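Side-chain contacts in probable chaperone (PDB 4JMF), which probably acts as a type III secretion chaperone of the CesT family, binding a partner protein as a homodimer before its export: residues Gln91-Gln94 with Leu95-Arg98; His103-Glu106 with Gln107-Ala110. One frame throughout, in Å; residues are numbered along the deposited sequence.

Contact 1 of 2, residues Gln91-Gln94 with Leu95-Arg98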
loop_
_atom_site.group_PDB
_atom_site.type_symbol
_atom_site.label_atom_id
_atom_site.label_comp_id
_atom_site.label_asym_id
_atom_site.label_seq_id
_atom_site.Cartn_x
_atom_site.Cartn_y
_atom_site.Cartn_z
ATOM N N GLN B 91 -5.200 2.738 -4.284
ATOM C CA GLN B 91 -6.462 2.089 -3.976
ATOM C C GLN B 91 -7.055 1.523 -5.244
ATOM O O GLN B 91 -6.857 2.078 -6.320
ATOM C CB GLN B 91 -7.437 3.077 -3.328
ATOM C CG GLN B 91 -7.057 3.492 -1.905
ATOM C CD GLN B 91 -7.439 2.444 -0.859
ATOM O OE1 GLN B 91 -8.543 2.475 -0.299
ATOM N NE2 GLN B 91 -6.524 1.515 -0.590
ATOM N N PRO B 92 -7.776 0.400 -5.124
ATOM C CA PRO B 92 -8.444 -0.161 -6.302
ATOM C C PRO B 92 -9.662 0.690 -6.608
ATOM O O PRO B 92 -10.341 1.116 -5.666
ATOM C CB PRO B 92 -8.893 -1.550 -5.825
ATOM C CG PRO B 92 -8.249 -1.761 -4.472
ATOM C CD PRO B 92 -8.043 -0.390 -3.910
ATOM N N LEU B 93 -9.936 0.964 -7.877
ATOM C CA LEU B 93 -11.097 1.790 -8.222
ATOM C C LEU B 93 -12.417 1.226 -7.675
ATOM O O LEU B 93 -13.343 1.981 -7.380
ATOM C CB LEU B 93 -11.175 1.990 -9.739
ATOM C CG LEU B 93 -10.020 2.750 -10.392
ATOM C CD1 LEU B 93 -10.176 2.791 -11.913
ATOM C CD2 LEU B 93 -9.907 4.166 -9.838
ATOM N N GLN B 94 -12.497 -0.097 -7.516
ATOM C CA GLN B 94 -13.702 -0.758 -6.982
ATOM C C GLN B 94 -14.087 -0.310 -5.578
ATOM O O GLN B 94 -15.233 -0.485 -5.170
ATOM C CB GLN B 94 -13.510 -2.276 -6.944
ATOM C CG GLN B 94 -13.665 -2.977 -8.276
ATOM C CD GLN B 94 -12.814 -2.351 -9.365
ATOM O OE1 GLN B 94 -11.574 -2.278 -9.252
ATOM N NE2 GLN B 94 -13.476 -1.865 -10.422
ATOM N N LEU B 95 -13.129 0.232 -4.830
ATOM C CA LEU B 95 -13.371 0.630 -3.442
ATOM C C LEU B 95 -13.516 2.140 -3.280
ATOM O O LEU B 95 -13.765 2.632 -2.182
ATOM C CB LEU B 95 -12.220 0.160 -2.544
ATOM C CG LEU B 95 -12.071 -1.327 -2.232
ATOM C CD1 LEU B 95 -11.070 -1.529 -1.081
ATOM C CD2 LEU B 95 -13.424 -1.920 -1.884
ATOM N N LEU B 96 -13.346 2.884 -4.364
ATOM C CA LEU B 96 -13.242 4.335 -4.241
ATOM C C LEU B 96 -14.539 5.049 -4.598
ATOM O O LEU B 96 -14.741 5.464 -5.752
ATOM C CB LEU B 96 -12.083 4.883 -5.081
ATOM C CG LEU B 96 -10.657 4.549 -4.615
ATOM C CD1 LEU B 96 -9.683 4.807 -5.731
ATOM C CD2 LEU B 96 -10.276 5.380 -3.392
ATOM N N ASP B 97 -15.414 5.192 -3.608
ATOM C CA ASP B 97 -16.482 6.178 -3.713
ATOM C C ASP B 97 -15.935 7.558 -3.316
ATOM O O ASP B 97 -14.742 7.696 -3.001
ATOM C CB ASP B 97 -17.689 5.782 -2.864
ATOM C CG ASP B 97 -17.407 5.820 -1.370
ATOM O OD1 ASP B 97 -16.278 6.173 -0.959
ATOM O OD2 ASP B 97 -18.341 5.523 -0.588
ATOM N N ARG B 98 -16.801 8.565 -3.318
ATOM C CA ARG B 98 -16.381 9.938 -3.039
ATOM C C ARG B 98 -15.645 10.115 -1.716
ATOM O O ARG B 98 -14.602 10.776 -1.661
ATOM C CB ARG B 98 -17.570 10.894 -3.094
ATOM C CG ARG B 98 -17.122 12.343 -3.213
ATOM C CD ARG B 98 -18.293 13.252 -3.465
ATOM N NE ARG B 98 -19.186 12.689 -4.463
ATOM C CZ ARG B 98 -20.438 13.088 -4.641
ATOM N NH1 ARG B 98 -20.926 14.067 -3.886
ATOM N NH2 ARG B 98 -21.197 12.508 -5.568
HETATM O O HOH W 1 -13.932 4.437 -8.417
#

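Contact 2 of 2, residues His103-Glu106 with Gln107-Ala110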
loop_
_atom_site.group_PDB
_atom_site.type_symbol
_atom_site.label_atom_id
_atom_site.label_comp_id
_atom_site.label_asym_id
_atom_site.label_seq_id
_atom_site.Cartn_x
_atom_site.Cartn_y
_atom_site.Cartn_z
ATOM N N HIS B 103 -10.524 10.473 1.198
ATOM C CA HIS B 103 -9.703 9.937 2.285
ATOM C C HIS B 103 -8.297 9.545 1.821
ATOM O O HIS B 103 -7.309 9.794 2.528
ATOM C CB HIS B 103 -10.404 8.747 2.942
ATOM C CG HIS B 103 -9.694 8.216 4.148
ATOM N ND1 HIS B 103 -9.774 8.816 5.385
ATOM C CD2 HIS B 103 -8.885 7.139 4.304
ATOM C CE1 HIS B 103 -9.054 8.129 6.256
ATOM N NE2 HIS B 103 -8.501 7.109 5.626
ATOM N N GLN B 104 -8.197 8.932 0.642
ATOM C CA GLN B 104 -6.886 8.531 0.116
ATOM C C GLN B 104 -5.955 9.722 -0.026
ATOM O O GLN B 104 -4.788 9.665 0.376
ATOM C CB GLN B 104 -7.006 7.826 -1.235
ATOM C CG GLN B 104 -5.671 7.246 -1.724
ATOM C CD GLN B 104 -5.765 6.597 -3.095
ATOM O OE1 GLN B 104 -6.861 6.400 -3.631
ATOM N NE2 GLN B 104 -4.603 6.250 -3.674
ATOM N N LEU B 105 -6.455 10.802 -0.613
ATOM C CA LEU B 105 -5.622 11.982 -0.801
ATOM C C LEU B 105 -5.264 12.597 0.551
ATOM O O LEU B 105 -4.127 13.036 0.765
ATOM C CB LEU B 105 -6.323 13.007 -1.703
ATOM C CG LEU B 105 -5.577 14.320 -1.971
ATOM C CD1 LEU B 105 -4.237 14.063 -2.689
ATOM C CD2 LEU B 105 -6.448 15.278 -2.798
ATOM N N GLU B 106 -6.226 12.612 1.467
ATOM C CA GLU B 106 -6.017 13.242 2.761
ATOM C C GLU B 106 -4.925 12.541 3.546
ATOM O O GLU B 106 -4.091 13.203 4.170
ATOM C CB GLU B 106 -7.313 13.246 3.571
ATOM C CG GLU B 106 -7.257 14.124 4.821
ATOM C CD GLU B 106 -8.625 14.677 5.176
ATOM O OE1 GLU B 106 -9.480 13.903 5.677
ATOM O OE2 GLU B 106 -8.847 15.890 4.942
ATOM N N GLN B 107 -4.919 11.211 3.508
ATOM C CA GLN B 107 -3.883 10.456 4.217
ATOM C C GLN B 107 -2.509 10.678 3.584
ATOM O O GLN B 107 -1.496 10.733 4.290
ATOM C CB GLN B 107 -4.232 8.967 4.276
ATOM C CG GLN B 107 -5.488 8.666 5.083
ATOM C CD GLN B 107 -5.385 9.193 6.501
ATOM O OE1 GLN B 107 -4.488 8.806 7.257
ATOM N NE2 GLN B 107 -6.300 10.092 6.868
ATOM N N LEU B 108 -2.472 10.818 2.257
ATOM C CA LEU B 108 -1.222 11.146 1.574
ATOM C C LEU B 108 -0.707 12.486 2.088
ATOM O O LEU B 108 0.435 12.596 2.553
ATOM C CB LEU B 108 -1.420 11.224 0.056
ATOM C CG LEU B 108 -0.149 11.571 -0.727
ATOM C CD1 LEU B 108 0.937 10.506 -0.518
ATOM C CD2 LEU B 108 -0.443 11.764 -2.219
ATOM N N VAL B 109 -1.557 13.506 2.010
ATOM C CA VAL B 109 -1.171 14.844 2.445
ATOM C C VAL B 109 -0.844 14.914 3.940
ATOM O O VAL B 109 0.092 15.610 4.345
ATOM C CB VAL B 109 -2.224 15.890 2.038
ATOM C CG1 VAL B 109 -1.856 17.251 2.590
ATOM C CG2 VAL B 109 -2.295 15.962 0.521
ATOM N N ALA B 110 -1.576 14.161 4.759
ATOM C CA ALA B 110 -1.299 14.144 6.190
ATOM C C ALA B 110 0.128 13.694 6.482
ATOM O O ALA B 110 0.792 14.242 7.360
ATOM C CB ALA B 110 -2.313 13.271 6.939
HETATM O O HOH W 2 -8.591 11.591 6.742
#

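Contact 1 of 2, residues Gln91-Gln94 with Leu95-Arg98
Leu96 lays its forked end against the base of the Gln91 side chain: both methyls close on one methylene, CD2 of Leu96 standing 3.7 Å from CB of Gln91 and CD1 equally near. From another direction the CD2 methyl of Leu93 meets CD1 of Leu96 at 4.2 Å, the two leucine side chains slanting past each other. CG of Leu96 also lies against the carbonyl oxygen of Pro92, 3.6 Å from that O. With CG of Leu96 beside its own backbone N and opposite its carbonyl carbon (chi1 -69°), the branch is swung back toward residues 91-93 and not onward toward Asp97. Leu95 adds a looser touch, its CD1 lying 4.3 Å from CD of the Pro92 ring.

The backbone here is a short 3-10 turn that takes the chain off the end of strand 85-92, in the segment that crosses to helix 98-114 of this CesT-type chaperone. Two i to i+3 bonds make it: Leu95 N to Pro92 O at 3.0 Å and Leu96 N to Leu93 O at 3.1 Å. Water 1 donates to Leu93 O over 2.7 Å and also to Leu96 O, giving the Leu93 carbonyl a second donor and tying the turn to the residue that follows it.

Farther out, the Gln91 chain bends at chi2 and its OE1 takes a hydrogen bond from Gln100 NE2, while Asp97 is the N-cap of helix 98-114 through OD1 and Gln100 N. Leu93 reaches Tyr5 and Ala8 of helix 3-15, and Pro92 and Leu95 pack on Pro92 of the second subunit.

Contact 2 of 2, residues His103-Glu106 with Gln107-Ala110
Gln107 sets its CG methylene over one face of the His103 imidazole, near the rim, one helical turn on along the chain. That CG of Gln107 stands 3.8 Å from the ring centroid in a CH-pi contact, and the terminal amide runs on past the rim on the CE1 side, with Gln107 NE2 3.4 Å from His103 CE1. CG beside the backbone N (chi1 -64°) and a bend at chi2 (-57°) bring the arm back toward His103; the amide plane is tilted 16° from that of the ring. Asp70 accepts a hydrogen bond from His103 NE2 and helps to fix the ring's rotation.

This is the close side. On the other, Leu105 CD1 and Val109 CG2 approach only to 4.2 Å, while the tighter hold is in the alpha-helical backbone, as in the 2.9 Å bond from Val109 N to Leu105 O. A looser, water-bridged side lies at water 2, which donates to Glu106 OE1 and takes a weak bond from Gln107 NE2; Glu106 OE2 and Gln107 NE2 also bond to the backbone of another protein's chain. Helix 98-114 sets Leu108 against Leu87 of strand 85-92 and Met49 of strand 46-53, with Val109 over strand 35-41.

In the fold
Both contacts are largely buried and lie in series: 91-98 leads out of strand 85-92 into helix 98-114, and 103-110 is the middle of that helix. They meet directly at Gln104, whose OE1 packs on Gln91 CB at 3.4 Å and also against Leu96. Contact 1, its centre about 12 Å from the centre of the chain, is mostly aliphatic around a 3-10 turn and reaches the second subunit of the same protein. Contact 2, its centre about 7 Å from the centre of the chain, relies on regular helical bonds and adds a polar, partly aromatic flank. It meets another protein's chain, so the two touch different partners in the assembly.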